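Local coordinates for aminodeoxyfutalosine deaminase (Deinococcus radiodurans, PDB 2IMR), which deaminates aminodeoxyfutalosine to futalosine in menaquinone biosynthesis, using one bound zinc ion, at residues L177-F188 / F216-L226. Residues are numbered along the deposited sequence; the frame is centred on the assembly and turned at random.
Sequences LNPFPDKADEVF and FTVSHRLMRLL
The carbonyl oxygen N178 O is gripped by the amide of S219 (N to O 3.1 Å), a C-H of V218 (CA to O 3.3 Å) and a water that lies within bonding distance of F180 O and S219 OG as well. With OG held between its backbone N and carbonyl carbon (chi1 70°), S219 N-caps helix 220-233, accepting from L222 N at 3.2 Å. N178 OD1 accepts from F180 N, closing an Asx turn ahead of helix 184-199. A184 CB packs on L222 CB at 3.8 Å. Beyond it, the extended R221 chain brings both NE and NH2 within 2.8 Å of D185 OD1: a salt bridge of weak, bent bonds, the guanidinium and carboxylate planes 73° apart. F188 lays one ring face on L225 CB, 4.0 Å from the centroid, and meets L226 CD2 at its edge; Y229 adds an edge-to-face ring. Replacing F188 by an alanine is likely to leave L225 CB without that ring face and open a gap between the helices. V187, L222 and L226 also rest on V176 of strand 170-176, as befits neighbouring helices of an amidohydrolase TIM barrel. Polar bonds thus fix the two loops leaving the strands, while apolar packing and the D185-R221 salt bridge join the helices.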
ATOM      1  N   LEU A 177      -3.724  17.684  -1.247  1.00 16.64           N
ATOM      2  CA  LEU A 177      -4.211  17.776  -2.617  1.00 16.19           C
ATOM      3  C   LEU A 177      -4.516  19.212  -3.038  1.00 17.10           C
ATOM      4  O   LEU A 177      -5.387  19.851  -2.473  1.00 16.22           O
ATOM      5  CB  LEU A 177      -5.484  16.920  -2.743  1.00 15.56           C
ATOM      6  CG  LEU A 177      -6.170  16.599  -4.078  1.00 16.78           C
ATOM      7  CD1 LEU A 177      -7.333  15.652  -3.791  1.00 18.01           C
ATOM      8  CD2 LEU A 177      -6.683  17.857  -4.772  1.00 17.17           C
ATOM      9  N   ASN A 178      -3.784  19.715  -4.028  1.00 16.24           N
ATOM     10  CA  ASN A 178      -4.019  21.057  -4.558  1.00 16.90           C
ATOM     11  C   ASN A 178      -3.123  21.247  -5.771  1.00 15.59           C
ATOM     12  O   ASN A 178      -1.913  21.391  -5.638  1.00 16.98           O
ATOM     13  CB  ASN A 178      -3.714  22.142  -3.528  1.00 15.44           C
ATOM     14  CG  ASN A 178      -4.179  23.508  -3.994  1.00 18.64           C
ATOM     15  OD1 ASN A 178      -3.757  23.989  -5.043  1.00 18.03           O
ATOM     16  ND2 ASN A 178      -5.063  24.131  -3.223  1.00 16.79           N
ATOM     17  N   PRO A 179      -3.718  21.261  -6.971  1.00 17.12           N
ATOM     18  CA  PRO A 179      -3.003  21.415  -8.244  1.00 17.07           C
ATOM     19  C   PRO A 179      -2.643  22.826  -8.712  1.00 18.75           C
ATOM     20  O   PRO A 179      -2.065  22.982  -9.788  1.00 17.73           O
ATOM     21  CB  PRO A 179      -3.928  20.712  -9.222  1.00 17.56           C
ATOM     22  CG  PRO A 179      -5.291  21.111  -8.698  1.00 15.92           C
ATOM     23  CD  PRO A 179      -5.137  20.926  -7.201  1.00 17.25           C
ATOM     24  N   PHE A 180      -2.970  23.839  -7.913  1.00 18.42           N
ATOM     25  CA  PHE A 180      -2.693  25.234  -8.272  1.00 18.84           C
ATOM     26  C   PHE A 180      -1.339  25.735  -7.768  1.00 18.02           C
ATOM     27  O   PHE A 180      -1.150  25.944  -6.573  1.00 16.93           O
ATOM     28  CB  PHE A 180      -3.804  26.131  -7.721  1.00 19.46           C
ATOM     29  CG  PHE A 180      -5.165  25.803  -8.258  1.00 20.27           C
ATOM     30  CD1 PHE A 180      -5.569  26.273  -9.501  1.00 22.81           C
ATOM     31  CD2 PHE A 180      -6.038  25.004  -7.527  1.00 20.96           C
ATOM     32  CE1 PHE A 180      -6.826  25.953 -10.012  1.00 23.04           C
ATOM     33  CE2 PHE A 180      -7.297  24.678  -8.028  1.00 21.40           C
ATOM     34  CZ  PHE A 180      -7.690  25.154  -9.273  1.00 22.24           C
ATOM     35  N   PRO A 181      -0.378  25.947  -8.686  1.00 19.32           N
ATOM     36  CA  PRO A 181       0.959  26.425  -8.322  1.00 20.12           C
ATOM     37  C   PRO A 181       0.975  27.630  -7.382  1.00 20.97           C
ATOM     38  O   PRO A 181       1.783  27.688  -6.455  1.00 20.42           O
ATOM     39  CB  PRO A 181       1.589  26.749  -9.678  1.00 21.63           C
ATOM     40  CG  PRO A 181       0.969  25.736 -10.574  1.00 23.79           C
ATOM     41  CD  PRO A 181      -0.488  25.759 -10.143  1.00 19.61           C
ATOM     42  N   ASP A 182       0.081  28.586  -7.620  1.00 22.18           N
ATOM     43  CA  ASP A 182       0.030  29.796  -6.798  1.00 25.45           C
ATOM     44  C   ASP A 182      -0.381  29.546  -5.353  1.00 24.43           C
ATOM     45  O   ASP A 182      -0.092  30.357  -4.474  1.00 25.09           O
ATOM     46  CB  ASP A 182      -0.914  30.830  -7.425  1.00 29.82           C
ATOM     47  CG  ASP A 182      -0.474  31.251  -8.811  1.00 33.53           C
ATOM     48  OD1 ASP A 182       0.749  31.356  -9.039  1.00 38.21           O
ATOM     49  OD2 ASP A 182      -1.348  31.493  -9.671  1.00 39.18           O
ATOM     50  N   LYS A 183      -1.050  28.426  -5.105  1.00 23.36           N
ATOM     51  CA  LYS A 183      -1.492  28.088  -3.756  1.00 22.60           C
ATOM     52  C   LYS A 183      -0.505  27.187  -3.019  1.00 22.34           C
ATOM     53  O   LYS A 183      -0.671  26.919  -1.834  1.00 22.04           O
ATOM     54  CB  LYS A 183      -2.860  27.401  -3.811  1.00 24.51           C
ATOM     55  CG  LYS A 183      -4.040  28.348  -3.949  1.00 29.10           C
ATOM     56  CD  LYS A 183      -3.887  29.299  -5.118  1.00 33.02           C
ATOM     57  CE  LYS A 183      -5.026  30.314  -5.141  1.00 35.37           C
ATOM     58  NZ  LYS A 183      -4.896  31.262  -6.286  1.00 38.87           N
ATOM     59  N   ALA A 184       0.530  26.734  -3.716  1.00 20.20           N
ATOM     60  CA  ALA A 184       1.514  25.836  -3.124  1.00 21.14           C
ATOM     61  C   ALA A 184       2.106  26.262  -1.782  1.00 22.00           C
ATOM     62  O   ALA A 184       2.062  25.499  -0.817  1.00 20.97           O
ATOM     63  CB  ALA A 184       2.640  25.568  -4.125  1.00 22.34           C
ATOM     64  N   ASP A 185       2.661  27.470  -1.709  1.00 21.23           N
ATOM     65  CA  ASP A 185       3.278  27.923  -0.462  1.00 21.78           C
ATOM     66  C   ASP A 185       2.339  27.889   0.734  1.00 21.00           C
ATOM     67  O   ASP A 185       2.696  27.380   1.796  1.00 21.10           O
ATOM     68  CB  ASP A 185       3.850  29.339  -0.612  1.00 23.43           C
ATOM     69  CG  ASP A 185       5.015  29.400  -1.576  1.00 27.88           C
ATOM     70  OD1 ASP A 185       5.639  28.350  -1.827  1.00 28.55           O
ATOM     71  OD2 ASP A 185       5.320  30.505  -2.073  1.00 31.64           O
ATOM     72  N   GLU A 186       1.139  28.429   0.566  1.00 20.51           N
ATOM     73  CA  GLU A 186       0.193  28.453   1.670  1.00 21.04           C
ATOM     74  C   GLU A 186      -0.326  27.069   2.036  1.00 20.33           C
ATOM     75  O   GLU A 186      -0.529  26.778   3.211  1.00 18.77           O
ATOM     76  CB  GLU A 186      -0.965  29.400   1.358  1.00 22.60           C
ATOM     77  CG  GLU A 186      -0.584  30.875   1.461  1.00 28.14           C
ATOM     78  CD  GLU A 186      -0.019  31.249   2.833  1.00 32.17           C
ATOM     79  OE1 GLU A 186      -0.740  31.117   3.853  1.00 32.68           O
ATOM     80  OE2 GLU A 186       1.155  31.676   2.893  1.00 34.03           O
ATOM     81  N   VAL A 187      -0.544  26.209   1.044  1.00 19.41           N
ATOM     82  CA  VAL A 187      -1.024  24.865   1.353  1.00 18.61           C
ATOM     83  C   VAL A 187       0.061  24.123   2.127  1.00 19.31           C
ATOM     84  O   VAL A 187      -0.228  23.430   3.106  1.00 17.24           O
ATOM     85  CB  VAL A 187      -1.376  24.071   0.076  1.00 18.33           C
ATOM     86  CG1 VAL A 187      -1.655  22.612   0.429  1.00 18.67           C
ATOM     87  CG2 VAL A 187      -2.602  24.686  -0.587  1.00 19.83           C
ATOM     88  N   PHE A 188       1.309  24.274   1.691  1.00 18.67           N
ATOM     89  CA  PHE A 188       2.427  23.619   2.367  1.00 20.36           C
ATOM     90  C   PHE A 188       2.533  24.080   3.824  1.00 20.90           C
ATOM     91  O   PHE A 188       2.684  23.265   4.736  1.00 20.43           O
ATOM     92  CB  PHE A 188       3.745  23.914   1.639  1.00 20.75           C
ATOM     93  CG  PHE A 188       4.956  23.431   2.379  1.00 23.01           C
ATOM     94  CD1 PHE A 188       5.183  22.069   2.553  1.00 22.78           C
ATOM     95  CD2 PHE A 188       5.838  24.336   2.959  1.00 22.92           C
ATOM     96  CE1 PHE A 188       6.266  21.615   3.298  1.00 24.19           C
ATOM     97  CE2 PHE A 188       6.928  23.894   3.708  1.00 25.04           C
ATOM     98  CZ  PHE A 188       7.143  22.529   3.879  1.00 24.36           C
ATOM     99  N   PHE A 216      -0.775  14.778 -10.604  1.00 16.23           N
ATOM    100  CA  PHE A 216      -1.580  15.774 -11.304  1.00 16.29           C
ATOM    101  C   PHE A 216      -2.591  16.538 -10.453  1.00 16.48           C
ATOM    102  O   PHE A 216      -3.261  17.438 -10.957  1.00 14.89           O
ATOM    103  CB  PHE A 216      -2.280  15.133 -12.510  1.00 15.34           C
ATOM    104  CG  PHE A 216      -3.182  13.990 -12.156  1.00 16.89           C
ATOM    105  CD1 PHE A 216      -4.531  14.207 -11.891  1.00 16.54           C
ATOM    106  CD2 PHE A 216      -2.682  12.693 -12.084  1.00 15.06           C
ATOM    107  CE1 PHE A 216      -5.371  13.144 -11.559  1.00 17.56           C
ATOM    108  CE2 PHE A 216      -3.516  11.624 -11.752  1.00 15.73           C
ATOM    109  CZ  PHE A 216      -4.863  11.852 -11.490  1.00 17.09           C
ATOM    110  N   THR A 217      -2.707  16.184  -9.172  1.00 13.93           N
ATOM    111  CA  THR A 217      -3.621  16.902  -8.285  1.00 14.45           C
ATOM    112  C   THR A 217      -2.809  17.701  -7.262  1.00 14.86           C
ATOM    113  O   THR A 217      -3.354  18.262  -6.307  1.00 14.51           O
ATOM    114  CB  THR A 217      -4.581  15.944  -7.540  1.00 13.87           C
ATOM    115  OG1 THR A 217      -3.825  14.959  -6.831  1.00 13.97           O
ATOM    116  CG2 THR A 217      -5.511  15.257  -8.523  1.00 15.37           C
ATOM    117  N   VAL A 218      -1.497  17.746  -7.479  1.00 14.09           N
ATOM    118  CA  VAL A 218      -0.575  18.486  -6.614  1.00 14.17           C
ATOM    119  C   VAL A 218       0.361  19.224  -7.569  1.00 14.37           C
ATOM    120  O   VAL A 218       0.990  18.596  -8.413  1.00 16.09           O
ATOM    121  CB  VAL A 218       0.262  17.528  -5.721  1.00 13.56           C
ATOM    122  CG1 VAL A 218       1.270  18.323  -4.877  1.00 14.01           C
ATOM    123  CG2 VAL A 218      -0.666  16.730  -4.802  1.00 14.00           C
ATOM    124  N   SER A 219       0.442  20.548  -7.455  1.00 14.26           N
ATOM    125  CA  SER A 219       1.308  21.315  -8.349  1.00 14.87           C
ATOM    126  C   SER A 219       2.768  20.896  -8.178  1.00 16.49           C
ATOM    127  O   SER A 219       3.160  20.388  -7.125  1.00 16.21           O
ATOM    128  CB  SER A 219       1.165  22.824  -8.087  1.00 13.31           C
ATOM    129  OG  SER A 219       1.720  23.191  -6.831  1.00 16.91           O
ATOM    130  N   HIS A 220       3.574  21.108  -9.215  1.00 16.10           N
ATOM    131  CA  HIS A 220       4.984  20.740  -9.148  1.00 17.90           C
ATOM    132  C   HIS A 220       5.657  21.410  -7.950  1.00 18.22           C
ATOM    133  O   HIS A 220       6.468  20.796  -7.258  1.00 18.34           O
ATOM    134  CB  HIS A 220       5.698  21.130 -10.451  1.00 18.21           C
ATOM    135  CG  HIS A 220       5.642  22.595 -10.762  1.00 20.53           C
ATOM    136  ND1 HIS A 220       6.613  23.483 -10.352  1.00 21.17           N
ATOM    137  CD2 HIS A 220       4.722  23.328 -11.432  1.00 21.85           C
ATOM    138  CE1 HIS A 220       6.296  24.700 -10.759  1.00 21.83           C
ATOM    139  NE2 HIS A 220       5.153  24.634 -11.417  1.00 21.81           N
ATOM    140  N   ARG A 221       5.307  22.667  -7.699  1.00 19.14           N
ATOM    141  CA  ARG A 221       5.888  23.398  -6.581  1.00 20.63           C
ATOM    142  C   ARG A 221       5.527  22.771  -5.232  1.00 18.99           C
ATOM    143  O   ARG A 221       6.396  22.546  -4.392  1.00 17.14           O
ATOM    144  CB  ARG A 221       5.431  24.859  -6.618  1.00 24.40           C
ATOM    145  CG  ARG A 221       6.050  25.708  -5.525  1.00 29.55           C
ATOM    146  CD  ARG A 221       5.644  27.171  -5.637  1.00 33.41           C
ATOM    147  NE  ARG A 221       6.209  27.955  -4.541  1.00 37.06           N
ATOM    148  CZ  ARG A 221       7.512  28.094  -4.317  1.00 39.11           C
ATOM    149  NH1 ARG A 221       8.391  27.504  -5.117  1.00 42.85           N
ATOM    150  NH2 ARG A 221       7.937  28.810  -3.285  1.00 41.05           N
ATOM    151  N   LEU A 222       4.244  22.483  -5.024  1.00 16.32           N
ATOM    152  CA  LEU A 222       3.808  21.883  -3.767  1.00 15.59           C
ATOM    153  C   LEU A 222       4.404  20.481  -3.588  1.00 15.73           C
ATOM    154  O   LEU A 222       4.746  20.080  -2.475  1.00 16.37           O
ATOM    155  CB  LEU A 222       2.277  21.820  -3.716  1.00 15.59           C
ATOM    156  CG  LEU A 222       1.645  21.185  -2.468  1.00 14.20           C
ATOM    157  CD1 LEU A 222       2.143  21.897  -1.214  1.00 13.87           C
ATOM    158  CD2 LEU A 222       0.131  21.256  -2.568  1.00 14.22           C
ATOM    159  N   MET A 223       4.534  19.742  -4.687  1.00 16.79           N
ATOM    160  CA  MET A 223       5.096  18.393  -4.630  1.00 15.97           C
ATOM    161  C   MET A 223       6.536  18.423  -4.111  1.00 17.93           C
ATOM    162  O   MET A 223       6.922  17.603  -3.276  1.00 16.03           O
ATOM    163  CB  MET A 223       5.056  17.744  -6.017  1.00 16.22           C
ATOM    164  CG  MET A 223       5.590  16.308  -6.059  1.00 15.10           C
ATOM    165  SD  MET A 223       4.559  15.136  -5.140  1.00 17.96           S
ATOM    166  CE  MET A 223       3.273  14.841  -6.338  1.00 14.82           C
ATOM    167  N   ARG A 224       7.333  19.364  -4.608  1.00 18.16           N
ATOM    168  CA  ARG A 224       8.716  19.477  -4.162  1.00 20.66           C
ATOM    169  C   ARG A 224       8.820  19.992  -2.734  1.00 20.34           C
ATOM    170  O   ARG A 224       9.693  19.561  -1.981  1.00 21.13           O
ATOM    171  CB  ARG A 224       9.519  20.386  -5.096  1.00 24.37           C
ATOM    172  CG  ARG A 224       9.909  19.716  -6.396  1.00 28.27           C
ATOM    173  CD  ARG A 224      11.090  20.426  -7.048  1.00 35.54           C
ATOM    174  NE  ARG A 224      12.212  20.627  -6.125  1.00 39.06           N
ATOM    175  CZ  ARG A 224      12.730  19.685  -5.340  1.00 39.67           C
ATOM    176  NH1 ARG A 224      12.231  18.456  -5.347  1.00 39.45           N
ATOM    177  NH2 ARG A 224      13.762  19.970  -4.553  1.00 39.16           N
ATOM    178  N   LEU A 225       7.941  20.918  -2.358  1.00 20.36           N
ATOM    179  CA  LEU A 225       7.957  21.441  -0.997  1.00 19.49           C
ATOM    180  C   LEU A 225       7.671  20.293  -0.041  1.00 18.55           C
ATOM    181  O   LEU A 225       8.306  20.163   1.005  1.00 18.40           O
ATOM    182  CB  LEU A 225       6.893  22.530  -0.811  1.00 20.13           C
ATOM    183  CG  LEU A 225       7.145  23.898  -1.451  1.00 22.01           C
ATOM    184  CD1 LEU A 225       5.957  24.823  -1.188  1.00 22.75           C
ATOM    185  CD2 LEU A 225       8.421  24.493  -0.876  1.00 24.28           C
ATOM    186  N   LEU A 226       6.716  19.449  -0.418  1.00 17.27           N
ATOM    187  CA  LEU A 226       6.340  18.318   0.418  1.00 17.31           C
ATOM    188  C   LEU A 226       7.423  17.245   0.490  1.00 18.25           C
ATOM    189  O   LEU A 226       7.767  16.784   1.583  1.00 18.72           O
ATOM    190  CB  LEU A 226       5.036  17.691  -0.091  1.00 16.28           C
ATOM    191  CG  LEU A 226       3.783  18.575  -0.038  1.00 14.55           C
ATOM    192  CD1 LEU A 226       2.638  17.889  -0.803  1.00 15.16           C
ATOM    193  CD2 LEU A 226       3.398  18.832   1.424  1.00 16.88           C
TER
HETATM  194  O   HOH W   1      -0.363  23.662  -5.261  1.00 15.59           O
HETATM  195  O   HOH W   2       2.978  29.044  -4.167  1.00 26.20           O